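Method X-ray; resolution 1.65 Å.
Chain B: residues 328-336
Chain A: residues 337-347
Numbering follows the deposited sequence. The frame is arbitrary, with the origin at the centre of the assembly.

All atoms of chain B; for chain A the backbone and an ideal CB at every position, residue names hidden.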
# COMPACT_ATOMS: atom_id res chain seq x y z
N TRP B 328 8.04 5.87 13.34
CA TRP B 328 7.48 7.24 13.25
C TRP B 328 6.11 7.33 12.50
O TRP B 328 5.09 6.99 13.05
CB TRP B 328 8.55 8.10 12.58
CG TRP B 328 8.49 9.53 12.66
CD1 TRP B 328 7.46 10.33 13.08
CD2 TRP B 328 9.56 10.40 12.29
NE1 TRP B 328 7.85 11.67 12.99
CE2 TRP B 328 9.14 11.72 12.52
CE3 TRP B 328 10.86 10.17 11.79
CZ2 TRP B 328 9.98 12.84 12.25
CZ3 TRP B 328 11.68 11.27 11.52
CH2 TRP B 328 11.23 12.59 11.76
N PHE B 329 6.13 7.78 11.24
CA PHE B 329 4.91 7.82 10.41
C PHE B 329 4.37 6.41 10.09
O PHE B 329 3.26 6.26 9.62
CB PHE B 329 5.17 8.61 9.11
CG PHE B 329 5.70 10.00 9.39
CD1 PHE B 329 5.02 10.81 10.28
CD2 PHE B 329 6.87 10.45 8.79
CE1 PHE B 329 5.51 12.12 10.58
CE2 PHE B 329 7.38 11.73 9.08
CZ PHE B 329 6.68 12.57 9.97
N MET B 330 5.19 5.39 10.36
CA MET B 330 4.74 4.02 10.21
C MET B 330 4.13 3.49 11.51
O MET B 330 3.55 2.38 11.55
CB MET B 330 5.94 3.14 9.85
CG MET B 330 6.71 3.51 8.53
SD MET B 330 5.70 3.05 7.07
CE MET B 330 4.72 4.53 6.88
N ASN B 331 4.28 4.26 12.61
CA ASN B 331 3.94 3.71 13.91
C ASN B 331 2.50 4.02 14.19
O ASN B 331 2.18 4.64 15.22
CB ASN B 331 4.82 4.35 15.00
CG ASN B 331 4.93 3.51 16.25
OD1 ASN B 331 4.47 2.36 16.31
ND2 ASN B 331 5.64 4.05 17.24
N ASN B 332 1.60 3.57 13.30
CA ASN B 332 0.19 3.79 13.46
C ASN B 332 -0.48 2.43 13.22
O ASN B 332 0.00 1.70 12.34
CB ASN B 332 -0.23 4.78 12.36
CG ASN B 332 0.29 6.19 12.63
OD1 ASN B 332 -0.20 6.85 13.53
ND2 ASN B 332 1.28 6.66 11.86
N PRO B 333 -1.55 2.09 14.00
CA PRO B 333 -2.19 0.73 13.88
C PRO B 333 -2.37 0.17 12.47
O PRO B 333 -2.03 -0.99 12.23
CB PRO B 333 -3.53 0.88 14.61
CG PRO B 333 -3.16 1.91 15.78
CD PRO B 333 -2.18 2.87 15.09
N GLU B 334 -2.90 0.98 11.56
CA GLU B 334 -3.16 0.50 10.18
C GLU B 334 -1.84 0.01 9.56
O GLU B 334 -1.77 -1.02 8.92
CB GLU B 334 -3.80 1.63 9.37
CG GLU B 334 -4.05 1.31 7.88
CD GLU B 334 -5.10 0.19 7.64
OE1 GLU B 334 -5.77 -0.22 8.61
OE2 GLU B 334 -5.33 -0.25 6.49
N ILE B 335 -0.75 0.73 9.80
CA ILE B 335 0.50 0.43 9.15
C ILE B 335 1.25 -0.65 9.94
O ILE B 335 1.82 -1.53 9.32
CB ILE B 335 1.32 1.70 8.96
CG1 ILE B 335 0.53 2.74 8.12
CG2 ILE B 335 2.71 1.35 8.31
CD1 ILE B 335 0.33 2.32 6.67
N ILE B 336 1.28 -0.53 11.27
CA ILE B 336 1.87 -1.60 12.05
C ILE B 336 1.26 -2.96 11.69
O ILE B 336 2.00 -3.96 11.54
CB ILE B 336 1.73 -1.36 13.60
CG1 ILE B 336 2.41 -0.04 13.95
CG2 ILE B 336 2.29 -2.59 14.35
CD1 ILE B 336 1.85 0.50 15.28
N UNK A 337 -11.17 2.55 3.28
CA UNK A 337 -10.92 2.10 4.66
C UNK A 337 -9.45 2.38 5.05
O UNK A 337 -9.15 2.95 6.13
CB UNK A 337 -11.24 0.61 4.80
N UNK A 338 -8.49 1.95 4.21
CA UNK A 338 -7.09 2.19 4.57
C UNK A 338 -6.78 3.68 4.64
O UNK A 338 -6.11 4.12 5.60
CB UNK A 338 -6.16 1.51 3.56
N UNK A 339 -7.31 4.46 3.68
CA UNK A 339 -7.03 5.91 3.76
C UNK A 339 -7.64 6.55 5.02
O UNK A 339 -7.00 7.44 5.63
CB UNK A 339 -7.57 6.62 2.52
N UNK A 340 -8.89 6.25 5.34
CA UNK A 340 -9.58 6.91 6.46
C UNK A 340 -8.84 6.54 7.75
O UNK A 340 -8.67 7.39 8.60
CB UNK A 340 -11.05 6.50 6.53
N UNK A 341 -8.36 5.30 7.84
CA UNK A 341 -7.65 4.90 9.07
C UNK A 341 -6.31 5.61 9.19
O UNK A 341 -5.98 6.08 10.29
CB UNK A 341 -7.44 3.39 9.10
N UNK A 342 -5.54 5.70 8.10
CA UNK A 342 -4.21 6.36 8.11
C UNK A 342 -4.47 7.85 8.48
O UNK A 342 -3.76 8.44 9.31
CB UNK A 342 -3.50 6.23 6.76
N UNK A 343 -5.52 8.43 7.89
CA UNK A 343 -5.81 9.83 8.09
C UNK A 343 -6.18 10.10 9.57
O UNK A 343 -5.61 11.01 10.17
CB UNK A 343 -6.94 10.27 7.16
N UNK A 344 -7.09 9.32 10.13
CA UNK A 344 -7.50 9.53 11.48
C UNK A 344 -6.37 9.23 12.46
O UNK A 344 -6.22 9.93 13.48
CB UNK A 344 -8.73 8.67 11.79
N UNK A 345 -5.55 8.22 12.16
CA UNK A 345 -4.45 7.89 13.09
C UNK A 345 -3.40 9.03 13.21
O UNK A 345 -2.90 9.29 14.31
CB UNK A 345 -3.76 6.61 12.63
N UNK A 346 -3.18 9.77 12.13
CA UNK A 346 -2.13 10.80 12.09
C UNK A 346 -2.70 12.21 12.15
O UNK A 346 -1.94 13.13 12.37
CB UNK A 346 -1.29 10.65 10.82
N UNK A 347 -3.99 12.36 11.95
CA UNK A 347 -4.59 13.73 11.94
C UNK A 347 -5.77 13.88 12.89
O UNK A 347 -6.40 14.94 12.93
CB UNK A 347 -5.05 14.09 10.53

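Chain A is helical throughout; some positions point toward chain B, some sideways yet still approach it, and the rest point away or lie out of reach. At position 337, CA-to-CB points sideways and the ideal CB has nothing of chain B within 5.5 Å, so many residues would fit; a polar one could work through solvent. It is A:Asn337, whose ND2 donates to water 1 (3.0 Å), which in turn donates to B:Glu334 OE1 (2.8 Å).

At position 338 the ideal CB lies 3.5 Å from B:Glu334 OE2. A small residue would fit, as would a donor or a positive charge directed at the carboxylate; a longer side chain, even an acidic one, could be accommodated if its end turned away. The residue is A:Glu338: with chi1 at p its end leads away from chain B, so the like charges do not meet head-on, and its carboxylate is bonded elsewhere in the structure. Position 339 points away and 340 is out of reach, so chain B sets no preference at either; they are A:Met339 and A:Thr340.

Position 341 points toward chain B, its ideal CB 4.0 Å from B:Glu334 OE1. A donor or a positive charge would suit, as would a slim aliphatic stem. A:Arg341 supplies the charge without a salt bridge: its NE stays 4.6 Å from B:Glu334 OE1 and instead donates to A:Asn337 OD1 (2.9 Å), while CD packs 3.4 Å from B:Glu334 OE1.

Position 342 points sideways, near B:Glu334 CG (5.1 Å from the ideal CB) and B:Ile335 CD1 (5.5 Å). This methylene and methyl favour an apolar side chain; leucine, isoleucine or methionine could serve, and an unbranched one reaches furthest. A:Met342 brings SD to 3.8 Å from B:Ile335 CD1 and CG to 4.0 Å from B:Glu334 CG. Positions 343 and 344 are out of reach, so chain B sets no preference; they are A:Arg343 and A:Met344.

Position 345 points toward the start of chain B's helix, where the backbone N of B:Glu334 is a free donor. An acceptor on a side chain of moderate length is favoured, glutamate or glutamine alike. A:Glu345 accepts from B:Glu334 N at OE1 (2.9 Å, 165°), a charge well placed at a helix N-terminus, where B:Asn332 makes no side-chain cap. The same OE1 lies 3.3 Å from B:Pro333 N, which has no hydrogen to share.

Position 346 also points toward chain B, its ideal CB 4.8 Å from B:Asn332 OD1, with the ring of B:Phe329 beyond. A long apolar chain could span this distance. A:Met346 passes B:Asn332 ND2 with CG (3.5 Å) and sets SD 4.4 Å from B:Phe329 CD1. Position 347 is out of reach and equally unconstrained by chain B; it is A:Leu347.

Chain A 337-347: NEMTRMRMEML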
# COMPACT_ATOMS: atom_id res chain seq x y z
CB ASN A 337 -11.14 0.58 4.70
CG ASN A 337 -10.90 0.07 6.06
OD1 ASN A 337 -11.54 0.53 7.03
ND2 ASN A 337 -9.90 -0.81 6.18
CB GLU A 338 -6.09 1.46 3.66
CG GLU A 338 -5.94 2.01 2.25
CD GLU A 338 -4.87 1.26 1.45
OE1 GLU A 338 -4.24 1.87 0.55
OE2 GLU A 338 -4.67 0.08 1.73
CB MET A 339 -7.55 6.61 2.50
CG MET A 339 -6.82 6.25 1.18
SD MET A 339 -7.65 7.11 -0.22
CE MET A 339 -7.62 8.82 0.28
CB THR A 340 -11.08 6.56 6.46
OG1 THR A 340 -11.63 6.96 5.17
CG2 THR A 340 -11.83 7.30 7.54
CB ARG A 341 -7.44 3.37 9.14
CG ARG A 341 -8.84 2.70 9.31
CD ARG A 341 -8.81 1.18 9.26
NE ARG A 341 -10.14 0.68 9.55
CZ ARG A 341 -10.61 0.47 10.80
NH1 ARG A 341 -9.81 0.63 11.87
NH2 ARG A 341 -11.86 0.06 10.96
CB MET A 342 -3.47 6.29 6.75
CG MET A 342 -3.02 4.86 6.41
SD MET A 342 -1.92 4.89 4.97
CE MET A 342 -3.13 5.39 3.70
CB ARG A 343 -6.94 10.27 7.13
CG ARG A 343 -6.44 10.52 5.72
CD ARG A 343 -7.66 10.53 4.80
NE ARG A 343 -7.15 10.97 3.47
CZ ARG A 343 -7.97 11.37 2.51
NH1 ARG A 343 -9.27 11.29 2.70
NH2 ARG A 343 -7.49 11.84 1.37
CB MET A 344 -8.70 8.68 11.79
CG MET A 344 -9.35 9.09 13.17
SD MET A 344 -11.04 8.47 13.37
CE MET A 344 -11.92 9.48 12.15
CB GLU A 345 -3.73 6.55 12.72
CG GLU A 345 -4.71 5.45 13.01
CD GLU A 345 -4.42 4.04 12.43
OE1 GLU A 345 -3.36 3.83 11.81
OE2 GLU A 345 -5.32 3.16 12.65
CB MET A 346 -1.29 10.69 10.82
CG MET A 346 -0.13 9.73 11.00
SD MET A 346 0.89 9.57 9.50
CE MET A 346 -0.18 8.44 8.58
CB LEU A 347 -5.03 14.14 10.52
CG LEU A 347 -3.99 14.05 9.40
CD1 LEU A 347 -4.69 14.39 8.07
CD2 LEU A 347 -2.78 14.95 9.63
O HOH W 1 -8.06 -1.88 8.27
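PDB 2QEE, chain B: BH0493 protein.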